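Local coordinates for major pilin backbone protein T-antigen, T13 (Streptococcus pyogenes, PDB 6BBT) that probably builds the shaft of the surface pilus as its major, isopeptide-containing structural subunit and serves as the T antigen used in serotyping, at residues F33-D38 with S80-E85; K114-D119 with S137-S142; S153-S158 with T266-D271. All coordinates share one frame; numbering follows the deposited sequence.

Contact 1 (F33-D38 with S80-E85); sequences FTIEPD and SNFNFE
Phe33 O is the polar atom of this otherwise apolar contact, and what meets it from 80-85 is the ring of Phe82, presented edge-on. Phe82 CZ stands 3.7 Å from Phe33 O, with the oxygen near the ring plane, and CZ also touches Phe33 CB at 4.0 Å. No hydrogen bond passes between the segments. Ile35 supplies the face contact: its CB lies 4.0 Å from the centroid of the Phe82 ring, 17° off the normal, which is the geometry of a CH-pi contact displaced toward the rim. With CG1 anti to the backbone N (chi1 -173°), Ile35 sends its two branches to different rings. CG2 rests on the Phe82 rim, 3.5 Å from CE1. The other branch runs on to CD1, which meets the edge of Phe84 tip to tip, 3.5 Å from CZ. Around Phe84 the chain turns: Asn83 OD1 accepts from Glu85 N at 3.1 Å, an Asx turn. The axes of 33-37 and 80-83 come within 9.1 Å at closest, 21° from parallel, too far for backbone pairing but right for facing sheets of a beta sandwich to whose core Phe33, Ile35, Phe82 and Phe84 contribute. Strand 29-37 is bonded along its backbone to strands 62-67 and 93-101, through residues such as Ala63 and Ser100. Strand 77-83 belongs to the opposing sheet beside strand 10-17, from which Leu11 and Ile13 pack against Phe82, while Tyr97 of strand 93-101 meets the Phe84 ring.

Contact 2 (K114-D119 with S137-S142); sequences KKWTVD and SKEVNS
Thr117 and Lys138 form a hydrogen-bonded pair near the open end of the antiparallel beta hairpin of strands 116-123 and 131-139. Thr117 N donates to Lys138 O at 2.7 Å and Lys138 N returns a bond to Thr117 O at 3.0 Å, both almost straight. Val140 N then reaches Lys115 O at 2.9 Å, so the ladder outlasts the second strand and runs into the type II turn of Glu139 to Ser142. Trp116 and Glu139 are the next pair, with no direct backbone bonds between them; the Trp116 ring lies against the Glu139 side chain and the Lys138-Glu139 backbone. Glu139 CG sits over the six-membered ring of Trp116, 3.6 Å from its centroid and 11° off the normal, a CH-pi contact. The extended Glu139 chain carries its carboxylate past the indole, the two planes standing 72° apart. Lys114, bent at chi4 (-66°), brings NZ to 3.1 Å from Glu139 OE1, in a salt bridge in which NZ meets OE1 from above the carboxylate plane. Val140 CG2 packs on Lys115 CB and Thr117 CB. Farther out, Phe150 meets Trp116 edge-to-face and Ile148 packs beside it, while Lys146 offers Glu139 OE2 a weak, long ion pair. A water joins Asp119 OD2 (2.8 Å) to Lys138 NZ (3.1 Å).

Contact 3 (S153-S158 with T266-D271); sequences SFKTTS and TDESAD
Thr157 meets the loop of Asp267 to Ala270 at the start of a parallel strand pairing, where strand 148-166, which runs through both sequence families of the chain, comes alongside strand 271-279. The packing here is close. With OG1 anti to the backbone N (chi1 -171°), Thr157 OG1 has two weak candidate acceptors for its one proton, Ser269 O at 3.0 Å and Asp267 O at 3.2 Å. Thr157 CG2 leans on Thr266 CB at 4.0 Å, while the Thr266 hydroxyl is taken by Pro227 O. The loop keeps its shape by an Asx turn: Asp267 OD1 accepts both Ser269 N and Ser269 OG, on opposite sides of the carboxylate oxygen. The other side of the contact is loose and wet. Two waters donate to Glu268 O; one also donates to Thr156 O and the other is hydrogen-bonded to Thr157 OG1. Exposed Lys155 and Glu268 cross at about a right angle, and their ion pair is long, with Lys155 NZ 3.8 Å from Glu268 OE1. At the end of the loop, Ala270 CB touches Ser158 OG at 3.4 Å, and backbone pairing begins where Asp271 N donates to Ser158 O at 3.0 Å, with an N-H...O angle of 164°.

Contact 1 is core, contacts 2 and 3 are only partly buried, and the chemistry follows. Contact 1 joins two facing sheets by rings and aliphatic branches without a hydrogen bond. Contact 2 instead joins neighbours in one sheet, the sheet that also holds 33-38; its ladder is backbone, with charged ends outside and Trp116 turned inward. Phe150 touches both Phe33 and Trp116, linking these two, whose centres lie 13 Å apart. Contact 3 has its centre 33 to 34 Å from theirs and lies closer to the chain's centre, tying 153-158 to a loop of the DUF7601 region through carbonyls, waters and one straight backbone bond.

Contact 1 (F33-D38 with S80-E85)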
ATOM      1  N   PHE A  33       9.956   2.044 -10.501  1.00 19.12           N
ATOM      2  CA  PHE A  33      10.190   1.190 -11.649  1.00 19.05           C
ATOM      3  C   PHE A  33      11.662   1.327 -12.044  1.00 20.99           C
ATOM      4  O   PHE A  33      12.238   2.414 -11.947  1.00 20.40           O
ATOM      5  CB  PHE A  33       9.250   1.588 -12.772  1.00 19.48           C
ATOM      6  CG  PHE A  33       7.877   1.854 -12.278  1.00 19.00           C
ATOM      7  CD1 PHE A  33       7.095   0.810 -11.842  1.00 19.15           C
ATOM      8  CD2 PHE A  33       7.432   3.154 -12.095  1.00 20.03           C
ATOM      9  CE1 PHE A  33       5.841   1.047 -11.299  1.00 19.65           C
ATOM     10  CE2 PHE A  33       6.169   3.400 -11.575  1.00 19.91           C
ATOM     11  CZ  PHE A  33       5.382   2.338 -11.172  1.00 19.66           C
ATOM     12  N   THR A  34      12.249   0.208 -12.443  1.00 21.99           N
ATOM     13  CA  THR A  34      13.652   0.127 -12.789  1.00 23.37           C
ATOM     14  C   THR A  34      13.744  -0.328 -14.228  1.00 22.80           C
ATOM     15  O   THR A  34      12.995  -1.200 -14.662  1.00 21.41           O
ATOM     16  CB  THR A  34      14.388  -0.911 -11.931  1.00 25.60           C
ATOM     17  OG1 THR A  34      14.111  -0.672 -10.556  1.00 30.62           O
ATOM     18  CG2 THR A  34      15.889  -0.803 -12.141  1.00 29.34           C
ATOM     19  N   ILE A  35      14.697   0.246 -14.946  1.00 24.58           N
ATOM     20  CA  ILE A  35      15.056  -0.213 -16.283  1.00 24.81           C
ATOM     21  C   ILE A  35      16.524  -0.620 -16.239  1.00 25.81           C
ATOM     22  O   ILE A  35      17.355   0.095 -15.667  1.00 24.46           O
ATOM     23  CB  ILE A  35      14.749   0.844 -17.370  1.00 24.38           C
ATOM     24  CG1 ILE A  35      14.972   0.249 -18.759  1.00 24.06           C
ATOM     25  CG2 ILE A  35      15.564   2.114 -17.201  1.00 24.15           C
ATOM     26  CD1 ILE A  35      14.308   1.049 -19.843  1.00 23.91           C
ATOM     27  N   GLU A  36      16.818  -1.799 -16.783  1.00 28.36           N
ATOM     28  CA  GLU A  36      18.192  -2.288 -16.912  1.00 29.53           C
ATOM     29  C   GLU A  36      18.397  -2.911 -18.298  1.00 29.39           C
ATOM     30  O   GLU A  36      17.424  -3.302 -18.948  1.00 25.69           O
ATOM     31  CB  GLU A  36      18.506  -3.310 -15.820  1.00 31.62           C
ATOM     32  CG  GLU A  36      17.731  -4.622 -15.928  1.00 34.63           C
ATOM     33  CD  GLU A  36      18.020  -5.577 -14.787  1.00 38.62           C
ATOM     34  OE1 GLU A  36      18.630  -5.154 -13.781  1.00 44.31           O
ATOM     35  OE2 GLU A  36      17.636  -6.763 -14.887  1.00 42.84           O
ATOM     36  N   PRO A  37      19.666  -3.010 -18.753  1.00 30.74           N
ATOM     37  CA  PRO A  37      19.932  -3.723 -20.011  1.00 29.72           C
ATOM     38  C   PRO A  37      19.518  -5.187 -19.963  1.00 29.79           C
ATOM     39  O   PRO A  37      19.704  -5.855 -18.936  1.00 30.05           O
ATOM     40  CB  PRO A  37      21.464  -3.630 -20.159  1.00 31.22           C
ATOM     41  CG  PRO A  37      21.885  -2.474 -19.320  1.00 31.82           C
ATOM     42  CD  PRO A  37      20.882  -2.367 -18.202  1.00 30.84           C
ATOM     43  N   ASP A  38      18.961  -5.679 -21.063  1.00 31.10           N
ATOM     44  CA  ASP A  38      18.842  -7.117 -21.281  1.00 33.11           C
ATOM     45  C   ASP A  38      20.239  -7.564 -21.730  1.00 34.33           C
ATOM     46  O   ASP A  38      20.613  -7.358 -22.878  1.00 30.06           O
ATOM     47  CB  ASP A  38      17.780  -7.437 -22.342  1.00 33.86           C
ATOM     48  CG  ASP A  38      17.538  -8.936 -22.510  1.00 34.75           C
ATOM     49  OD1 ASP A  38      18.358  -9.758 -22.046  1.00 37.42           O
ATOM     50  OD2 ASP A  38      16.513  -9.300 -23.123  1.00 36.10           O
ATOM     51  N   SER A  80       4.175   7.634 -15.145  1.00 22.19           N
ATOM     52  CA  SER A  80       5.523   8.167 -15.204  1.00 22.70           C
ATOM     53  C   SER A  80       6.105   7.784 -16.561  1.00 24.01           C
ATOM     54  O   SER A  80       5.377   7.322 -17.460  1.00 24.48           O
ATOM     55  CB  SER A  80       6.371   7.600 -14.054  1.00 22.10           C
ATOM     56  OG  SER A  80       7.595   8.311 -13.951  1.00 21.47           O
ATOM     57  N   ASN A  81       7.404   7.972 -16.731  1.00 26.39           N
ATOM     58  CA  ASN A  81       8.050   7.518 -17.960  1.00 28.18           C
ATOM     59  C   ASN A  81       9.540   7.316 -17.781  1.00 26.59           C
ATOM     60  O   ASN A  81      10.117   7.721 -16.784  1.00 25.84           O
ATOM     61  CB  ASN A  81       7.766   8.499 -19.112  1.00 30.19           C
ATOM     62  CG  ASN A  81       8.407   9.848 -18.898  1.00 33.25           C
ATOM     63  OD1 ASN A  81       9.595  10.030 -19.152  1.00 35.47           O
ATOM     64  ND2 ASN A  81       7.627  10.803 -18.421  1.00 38.20           N
ATOM     65  N   PHE A  82      10.143   6.649 -18.753  1.00 25.69           N
ATOM     66  CA  PHE A  82      11.583   6.669 -18.921  1.00 24.73           C
ATOM     67  C   PHE A  82      11.870   7.468 -20.171  1.00 26.78           C
ATOM     68  O   PHE A  82      11.103   7.434 -21.137  1.00 27.16           O
ATOM     69  CB  PHE A  82      12.114   5.267 -19.076  1.00 23.87           C
ATOM     70  CG  PHE A  82      12.014   4.448 -17.841  1.00 23.20           C
ATOM     71  CD1 PHE A  82      12.949   4.591 -16.823  1.00 23.13           C
ATOM     72  CD2 PHE A  82      11.009   3.504 -17.706  1.00 22.88           C
ATOM     73  CE1 PHE A  82      12.877   3.804 -15.691  1.00 23.13           C
ATOM     74  CE2 PHE A  82      10.929   2.715 -16.580  1.00 23.26           C
ATOM     75  CZ  PHE A  82      11.864   2.865 -15.571  1.00 23.39           C
ATOM     76  N   ASN A  83      12.983   8.185 -20.155  1.00 29.91           N
ATOM     77  CA  ASN A  83      13.318   9.055 -21.249  1.00 31.14           C
ATOM     78  C   ASN A  83      14.622   8.617 -21.897  1.00 32.03           C
ATOM     79  O   ASN A  83      15.678   8.660 -21.263  1.00 32.04           O
ATOM     80  CB  ASN A  83      13.411  10.478 -20.742  1.00 33.04           C
ATOM     81  CG  ASN A  83      13.639  11.467 -21.853  1.00 34.92           C
ATOM     82  OD1 ASN A  83      13.450  11.155 -23.032  1.00 34.68           O
ATOM     83  ND2 ASN A  83      14.067  12.663 -21.486  1.00 37.94           N
ATOM     84  N   PHE A  84      14.529   8.189 -23.157  1.00 32.97           N
ATOM     85  CA  PHE A  84      15.695   7.759 -23.928  1.00 35.12           C
ATOM     86  C   PHE A  84      16.365   8.890 -24.722  1.00 39.34           C
ATOM     87  O   PHE A  84      17.491   8.709 -25.199  1.00 40.98           O
ATOM     88  CB  PHE A  84      15.325   6.594 -24.853  1.00 33.29           C
ATOM     89  CG  PHE A  84      14.869   5.373 -24.113  1.00 31.88           C
ATOM     90  CD1 PHE A  84      15.792   4.559 -23.470  1.00 30.25           C
ATOM     91  CD2 PHE A  84      13.518   5.049 -24.038  1.00 31.79           C
ATOM     92  CE1 PHE A  84      15.381   3.438 -22.769  1.00 30.21           C
ATOM     93  CE2 PHE A  84      13.104   3.930 -23.345  1.00 31.32           C
ATOM     94  CZ  PHE A  84      14.033   3.125 -22.706  1.00 30.72           C
ATOM     95  N   GLU A  85      15.688  10.038 -24.855  1.00 43.74           N
ATOM     96  CA  GLU A  85      16.270  11.259 -25.447  1.00 48.99           C
ATOM     97  C   GLU A  85      17.663  11.585 -24.920  1.00 47.71           C
ATOM     98  O   GLU A  85      18.507  12.056 -25.677  1.00 50.13           O
ATOM     99  CB  GLU A  85      15.349  12.465 -25.181  1.00 54.73           C
ATOM    100  CG  GLU A  85      15.855  13.845 -25.607  1.00 59.94           C
ATOM    101  CD  GLU A  85      15.852  14.039 -27.110  1.00 65.99           C
ATOM    102  OE1 GLU A  85      15.148  14.956 -27.589  1.00 73.61           O
ATOM    103  OE2 GLU A  85      16.540  13.277 -27.823  1.00 70.54           O
TER

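Contact 2 (K114-D119 with S137-S142)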
ATOM      1  N   LYS A 114       5.526  -8.597 -12.375  1.00 24.23           N
ATOM      2  CA  LYS A 114       5.707  -8.762 -13.823  1.00 24.99           C
ATOM      3  C   LYS A 114       6.946  -8.085 -14.385  1.00 23.35           C
ATOM      4  O   LYS A 114       7.303  -6.966 -13.997  1.00 20.98           O
ATOM      5  CB  LYS A 114       4.507  -8.262 -14.621  1.00 28.82           C
ATOM      6  CG  LYS A 114       3.454  -9.318 -14.877  1.00 34.91           C
ATOM      7  CD  LYS A 114       2.522  -8.870 -15.994  1.00 39.67           C
ATOM      8  CE  LYS A 114       1.249  -9.697 -16.036  1.00 43.16           C
ATOM      9  NZ  LYS A 114       1.531 -11.111 -16.393  1.00 45.49           N
ATOM     10  N   LYS A 115       7.573  -8.776 -15.337  1.00 22.35           N
ATOM     11  CA  LYS A 115       8.720  -8.260 -16.068  1.00 22.23           C
ATOM     12  C   LYS A 115       8.298  -7.843 -17.461  1.00 21.17           C
ATOM     13  O   LYS A 115       7.621  -8.602 -18.169  1.00 21.13           O
ATOM     14  CB  LYS A 115       9.791  -9.336 -16.207  1.00 24.39           C
ATOM     15  CG  LYS A 115      10.218 -10.004 -14.919  1.00 25.82           C
ATOM     16  CD  LYS A 115      10.894  -9.035 -13.994  1.00 27.84           C
ATOM     17  CE  LYS A 115      11.483  -9.773 -12.805  1.00 29.70           C
ATOM     18  NZ  LYS A 115      12.408  -8.874 -12.101  1.00 32.06           N
ATOM     19  N   TRP A 116       8.739  -6.663 -17.868  1.00 20.28           N
ATOM     20  CA  TRP A 116       8.423  -6.124 -19.167  1.00 20.77           C
ATOM     21  C   TRP A 116       9.708  -5.984 -19.960  1.00 22.07           C
ATOM     22  O   TRP A 116      10.778  -5.753 -19.389  1.00 21.86           O
ATOM     23  CB  TRP A 116       7.756  -4.769 -19.002  1.00 20.55           C
ATOM     24  CG  TRP A 116       6.414  -4.875 -18.396  1.00 20.48           C
ATOM     25  CD1 TRP A 116       6.116  -5.056 -17.077  1.00 20.45           C
ATOM     26  CD2 TRP A 116       5.168  -4.854 -19.092  1.00 20.88           C
ATOM     27  NE1 TRP A 116       4.754  -5.125 -16.906  1.00 20.49           N
ATOM     28  CE2 TRP A 116       4.146  -5.013 -18.127  1.00 20.41           C
ATOM     29  CE3 TRP A 116       4.815  -4.738 -20.443  1.00 20.73           C
ATOM     30  CZ2 TRP A 116       2.789  -5.039 -18.467  1.00 20.74           C
ATOM     31  CZ3 TRP A 116       3.471  -4.737 -20.781  1.00 22.23           C
ATOM     32  CH2 TRP A 116       2.469  -4.891 -19.796  1.00 21.16           C
ATOM     33  N   THR A 117       9.595  -6.123 -21.275  1.00 23.02           N
ATOM     34  CA  THR A 117      10.730  -5.948 -22.167  1.00 24.20           C
ATOM     35  C   THR A 117      10.438  -4.821 -23.129  1.00 23.26           C
ATOM     36  O   THR A 117       9.298  -4.624 -23.551  1.00 25.33           O
ATOM     37  CB  THR A 117      11.137  -7.248 -22.908  1.00 25.39           C
ATOM     38  OG1 THR A 117      12.317  -6.993 -23.685  1.00 27.68           O
ATOM     39  CG2 THR A 117      10.029  -7.762 -23.802  1.00 25.32           C
ATOM     40  N   VAL A 118      11.484  -4.069 -23.441  1.00 22.84           N
ATOM     41  CA  VAL A 118      11.374  -2.833 -24.180  1.00 24.06           C
ATOM     42  C   VAL A 118      12.442  -2.814 -25.278  1.00 25.70           C
ATOM     43  O   VAL A 118      13.631  -2.908 -24.969  1.00 24.98           O
ATOM     44  CB  VAL A 118      11.590  -1.620 -23.253  1.00 24.55           C
ATOM     45  CG1 VAL A 118      11.483  -0.316 -24.033  1.00 25.32           C
ATOM     46  CG2 VAL A 118      10.572  -1.628 -22.120  1.00 25.36           C
ATOM     47  N   ASP A 119      12.011  -2.692 -26.539  1.00 26.55           N
ATOM     48  CA  ASP A 119      12.927  -2.436 -27.662  1.00 27.24           C
ATOM     49  C   ASP A 119      12.864  -0.981 -28.085  1.00 27.50           C
ATOM     50  O   ASP A 119      11.803  -0.474 -28.430  1.00 28.55           O
ATOM     51  CB  ASP A 119      12.588  -3.334 -28.856  1.00 27.83           C
ATOM     52  CG  ASP A 119      13.005  -4.769 -28.638  1.00 28.38           C
ATOM     53  OD1 ASP A 119      13.861  -5.047 -27.774  1.00 28.96           O
ATOM     54  OD2 ASP A 119      12.484  -5.638 -29.348  1.00 29.79           O
ATOM     55  N   SER A 137       6.885  -1.970 -26.379  1.00 26.57           N
ATOM     56  CA  SER A 137       6.862  -2.704 -25.104  1.00 26.73           C
ATOM     57  C   SER A 137       6.019  -3.977 -25.159  1.00 25.41           C
ATOM     58  O   SER A 137       4.991  -4.031 -25.827  1.00 25.42           O
ATOM     59  CB  SER A 137       6.378  -1.790 -23.965  1.00 27.47           C
ATOM     60  OG  SER A 137       5.090  -1.283 -24.243  1.00 29.41           O
ATOM     61  N   LYS A 138       6.482  -4.995 -24.438  1.00 25.52           N
ATOM     62  CA  LYS A 138       5.778  -6.269 -24.271  1.00 27.08           C
ATOM     63  C   LYS A 138       6.089  -6.821 -22.896  1.00 25.13           C
ATOM     64  O   LYS A 138       7.117  -6.477 -22.304  1.00 25.24           O
ATOM     65  CB  LYS A 138       6.272  -7.316 -25.276  1.00 29.72           C
ATOM     66  CG  LYS A 138       6.180  -6.938 -26.745  1.00 34.37           C
ATOM     67  CD  LYS A 138       6.985  -7.909 -27.602  1.00 38.11           C
ATOM     68  CE  LYS A 138       6.905  -7.561 -29.085  1.00 40.94           C
ATOM     69  NZ  LYS A 138       7.804  -8.435 -29.898  1.00 43.18           N
ATOM     70  N   GLU A 139       5.225  -7.694 -22.398  1.00 23.52           N
ATOM     71  CA  GLU A 139       5.582  -8.539 -21.264  1.00 24.01           C
ATOM     72  C   GLU A 139       6.656  -9.525 -21.709  1.00 24.57           C
ATOM     73  O   GLU A 139       6.588 -10.044 -22.827  1.00 24.07           O
ATOM     74  CB  GLU A 139       4.364  -9.303 -20.737  1.00 25.98           C
ATOM     75  CG  GLU A 139       3.287  -8.403 -20.107  1.00 28.77           C
ATOM     76  CD  GLU A 139       2.049  -9.168 -19.645  1.00 32.17           C
ATOM     77  OE1 GLU A 139       2.150 -10.378 -19.380  1.00 37.48           O
ATOM     78  OE2 GLU A 139       0.971  -8.559 -19.521  1.00 35.28           O
ATOM     79  N   VAL A 140       7.625  -9.791 -20.832  1.00 23.07           N
ATOM     80  CA  VAL A 140       8.647 -10.783 -21.091  1.00 22.58           C
ATOM     81  C   VAL A 140       7.945 -12.113 -21.371  1.00 22.80           C
ATOM     82  O   VAL A 140       6.946 -12.441 -20.720  1.00 20.44           O
ATOM     83  CB  VAL A 140       9.636 -10.911 -19.909  1.00 23.39           C
ATOM     84  CG1 VAL A 140      10.547 -12.127 -20.054  1.00 23.09           C
ATOM     85  CG2 VAL A 140      10.482  -9.647 -19.784  1.00 23.05           C
ATOM     86  N   ASN A 141       8.463 -12.843 -22.371  1.00 21.99           N
ATOM     87  CA  ASN A 141       7.906 -14.117 -22.849  1.00 22.27           C
ATOM     88  C   ASN A 141       6.547 -14.010 -23.563  1.00 24.26           C
ATOM     89  O   ASN A 141       5.846 -15.010 -23.683  1.00 26.19           O
ATOM     90  CB  ASN A 141       7.867 -15.191 -21.731  1.00 21.91           C
ATOM     91  CG  ASN A 141       9.251 -15.619 -21.261  1.00 22.19           C
ATOM     92  OD1 ASN A 141      10.245 -15.507 -21.991  1.00 21.48           O
ATOM     93  ND2 ASN A 141       9.327 -16.126 -20.040  1.00 21.09           N
ATOM     94  N   SER A 142       6.180 -12.818 -24.037  1.00 25.33           N
ATOM     95  CA  SER A 142       4.943 -12.610 -24.801  1.00 28.02           C
ATOM     96  C   SER A 142       5.267 -11.891 -26.104  1.00 28.41           C
ATOM     97  O   SER A 142       6.168 -11.050 -26.135  1.00 29.33           O
ATOM     98  CB  SER A 142       3.931 -11.797 -23.981  1.00 29.38           C
ATOM     99  OG  SER A 142       2.840 -11.358 -24.781  1.00 29.00           O
TER
HETATM  100  O   HOH W   1       9.766  -6.100 -29.807  1.00 48.94           O

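Contact 3 (S153-S158 with T266-D271)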
ATOM      1  N   SER A 153      -1.839  -3.625  -5.115  1.00 17.64           N
ATOM      2  CA  SER A 153      -2.984  -3.634  -4.227  1.00 17.81           C
ATOM      3  C   SER A 153      -2.518  -3.604  -2.788  1.00 17.15           C
ATOM      4  O   SER A 153      -1.316  -3.720  -2.504  1.00 16.40           O
ATOM      5  CB  SER A 153      -3.851  -4.875  -4.489  1.00 17.76           C
ATOM      6  OG  SER A 153      -3.146  -6.039  -4.154  1.00 17.63           O
ATOM      7  N   PHE A 154      -3.475  -3.431  -1.883  1.00 16.48           N
ATOM      8  CA  PHE A 154      -3.170  -3.438  -0.477  1.00 15.79           C
ATOM      9  C   PHE A 154      -4.343  -3.953   0.331  1.00 17.12           C
ATOM     10  O   PHE A 154      -5.472  -3.995  -0.142  1.00 15.95           O
ATOM     11  CB  PHE A 154      -2.723  -2.058   0.002  1.00 15.61           C
ATOM     12  CG  PHE A 154      -3.807  -1.013  -0.015  1.00 14.53           C
ATOM     13  CD1 PHE A 154      -4.136  -0.353  -1.190  1.00 14.78           C
ATOM     14  CD2 PHE A 154      -4.513  -0.698   1.153  1.00 14.52           C
ATOM     15  CE1 PHE A 154      -5.143   0.606  -1.216  1.00 14.29           C
ATOM     16  CE2 PHE A 154      -5.516   0.260   1.129  1.00 13.82           C
ATOM     17  CZ  PHE A 154      -5.825   0.923  -0.050  1.00 14.02           C
ATOM     18  N   LYS A 155      -4.034  -4.377   1.550  1.00 17.88           N
ATOM     19  CA  LYS A 155      -5.015  -4.950   2.426  1.00 18.87           C
ATOM     20  C   LYS A 155      -5.286  -4.001   3.573  1.00 18.43           C
ATOM     21  O   LYS A 155      -4.461  -3.131   3.894  1.00 17.05           O
ATOM     22  CB  LYS A 155      -4.514  -6.271   2.966  1.00 20.80           C
ATOM     23  CG  LYS A 155      -4.573  -7.363   1.915  1.00 23.43           C
ATOM     24  CD  LYS A 155      -3.986  -8.662   2.422  1.00 26.59           C
ATOM     25  CE  LYS A 155      -4.131  -9.721   1.339  1.00 29.05           C
ATOM     26  NZ  LYS A 155      -3.649 -11.038   1.834  1.00 31.96           N
ATOM     27  N   THR A 156      -6.448  -4.202   4.173  1.00 17.60           N
ATOM     28  CA  THR A 156      -6.802  -3.591   5.437  1.00 17.83           C
ATOM     29  C   THR A 156      -7.097  -4.715   6.430  1.00 18.83           C
ATOM     30  O   THR A 156      -7.211  -5.891   6.050  1.00 19.76           O
ATOM     31  CB  THR A 156      -8.035  -2.690   5.292  1.00 17.75           C
ATOM     32  OG1 THR A 156      -9.138  -3.465   4.829  1.00 18.44           O
ATOM     33  CG2 THR A 156      -7.777  -1.558   4.315  1.00 17.62           C
ATOM     34  N   THR A 157      -7.220  -4.346   7.697  1.00 17.41           N
ATOM     35  CA  THR A 157      -7.547  -5.293   8.728  1.00 18.54           C
ATOM     36  C   THR A 157      -8.746  -4.751   9.543  1.00 18.88           C
ATOM     37  O   THR A 157      -9.527  -3.921   9.032  1.00 17.10           O
ATOM     38  CB  THR A 157      -6.285  -5.663   9.540  1.00 18.66           C
ATOM     39  OG1 THR A 157      -6.583  -6.752  10.420  1.00 20.60           O
ATOM     40  CG2 THR A 157      -5.747  -4.484  10.317  1.00 18.62           C
ATOM     41  N   SER A 158      -8.936  -5.287  10.743  1.00 19.58           N
ATOM     42  CA  SER A 158     -10.045  -4.895  11.597  1.00 20.72           C
ATOM     43  C   SER A 158      -9.688  -5.050  13.067  1.00 20.70           C
ATOM     44  O   SER A 158      -8.832  -5.849  13.422  1.00 20.40           O
ATOM     45  CB  SER A 158     -11.305  -5.713  11.276  1.00 21.64           C
ATOM     46  OG  SER A 158     -11.143  -7.071  11.639  1.00 22.24           O
ATOM     47  N   THR A 266      -1.038  -2.972  14.219  1.00 19.72           N
ATOM     48  CA  THR A 266      -1.972  -3.738  13.405  1.00 19.92           C
ATOM     49  C   THR A 266      -1.187  -4.502  12.340  1.00 20.93           C
ATOM     50  O   THR A 266      -0.180  -4.010  11.837  1.00 19.90           O
ATOM     51  CB  THR A 266      -3.026  -2.849  12.692  1.00 19.60           C
ATOM     52  OG1 THR A 266      -2.399  -2.050  11.687  1.00 18.94           O
ATOM     53  CG2 THR A 266      -3.757  -1.939  13.691  1.00 19.08           C
ATOM     54  N   ASP A 267      -1.672  -5.683  11.996  1.00 22.52           N
ATOM     55  CA  ASP A 267      -1.086  -6.497  10.920  1.00 25.27           C
ATOM     56  C   ASP A 267      -2.220  -7.190  10.163  1.00 25.59           C
ATOM     57  O   ASP A 267      -3.364  -6.745  10.253  1.00 23.85           O
ATOM     58  CB  ASP A 267      -0.027  -7.459  11.489  1.00 26.85           C
ATOM     59  CG  ASP A 267      -0.597  -8.467  12.469  1.00 28.75           C
ATOM     60  OD1 ASP A 267      -1.786  -8.860  12.370  1.00 28.06           O
ATOM     61  OD2 ASP A 267       0.165  -8.878  13.371  1.00 34.26           O
ATOM     62  N   GLU A 268      -1.945  -8.287   9.464  1.00 27.50           N
ATOM     63  CA  GLU A 268      -2.919  -8.828   8.516  1.00 29.21           C
ATOM     64  C   GLU A 268      -4.050  -9.610   9.187  1.00 28.11           C
ATOM     65  O   GLU A 268      -5.127  -9.745   8.617  1.00 28.19           O
ATOM     66  CB  GLU A 268      -2.231  -9.672   7.430  1.00 33.77           C
ATOM     67  CG  GLU A 268      -0.931  -9.053   6.897  1.00 38.53           C
ATOM     68  CD  GLU A 268      -0.873  -8.891   5.386  1.00 42.80           C
ATOM     69  OE1 GLU A 268      -1.390  -9.760   4.645  1.00 47.44           O
ATOM     70  OE2 GLU A 268      -0.284  -7.876   4.942  1.00 45.12           O
ATOM     71  N   SER A 269      -3.845 -10.097  10.401  1.00 26.81           N
ATOM     72  CA  SER A 269      -4.917 -10.843  11.070  1.00 27.87           C
ATOM     73  C   SER A 269      -5.935  -9.914  11.744  1.00 26.94           C
ATOM     74  O   SER A 269      -5.563  -8.902  12.314  1.00 26.73           O
ATOM     75  CB  SER A 269      -4.342 -11.822  12.087  1.00 29.37           C
ATOM     76  OG  SER A 269      -3.557 -11.161  13.041  1.00 32.09           O
ATOM     77  N   ALA A 270      -7.211 -10.283  11.684  1.00 26.81           N
ATOM     78  CA  ALA A 270      -8.280  -9.563  12.402  1.00 28.19           C
ATOM     79  C   ALA A 270      -8.144  -9.675  13.923  1.00 28.33           C
ATOM     80  O   ALA A 270      -8.090 -10.786  14.441  1.00 33.33           O
ATOM     81  CB  ALA A 270      -9.633 -10.082  11.964  1.00 27.81           C
ATOM     82  N   ASP A 271      -8.083  -8.530  14.617  1.00 26.97           N
ATOM     83  CA  ASP A 271      -7.877  -8.467  16.083  1.00 26.61           C
ATOM     84  C   ASP A 271      -9.251  -8.400  16.789  1.00 25.08           C
ATOM     85  O   ASP A 271     -10.171  -7.711  16.318  1.00 24.07           O
ATOM     86  CB  ASP A 271      -7.125  -7.193  16.519  1.00 26.96           C
ATOM     87  CG  ASP A 271      -5.599  -7.222  16.290  1.00 29.02           C
ATOM     88  OD1 ASP A 271      -5.061  -8.288  15.884  1.00 24.15           O
ATOM     89  OD2 ASP A 271      -4.959  -6.116  16.552  1.00 26.62           O
TER
HETATM   90  O   HOH W   2      -5.776  -8.509   6.163  1.00 31.36           O
HETATM   91  O   HOH W   3      -7.824  -8.823   8.664  1.00 37.90           O
HETATM   92  O   HOH W   4     -11.722  -7.647  14.050  1.00 22.42           O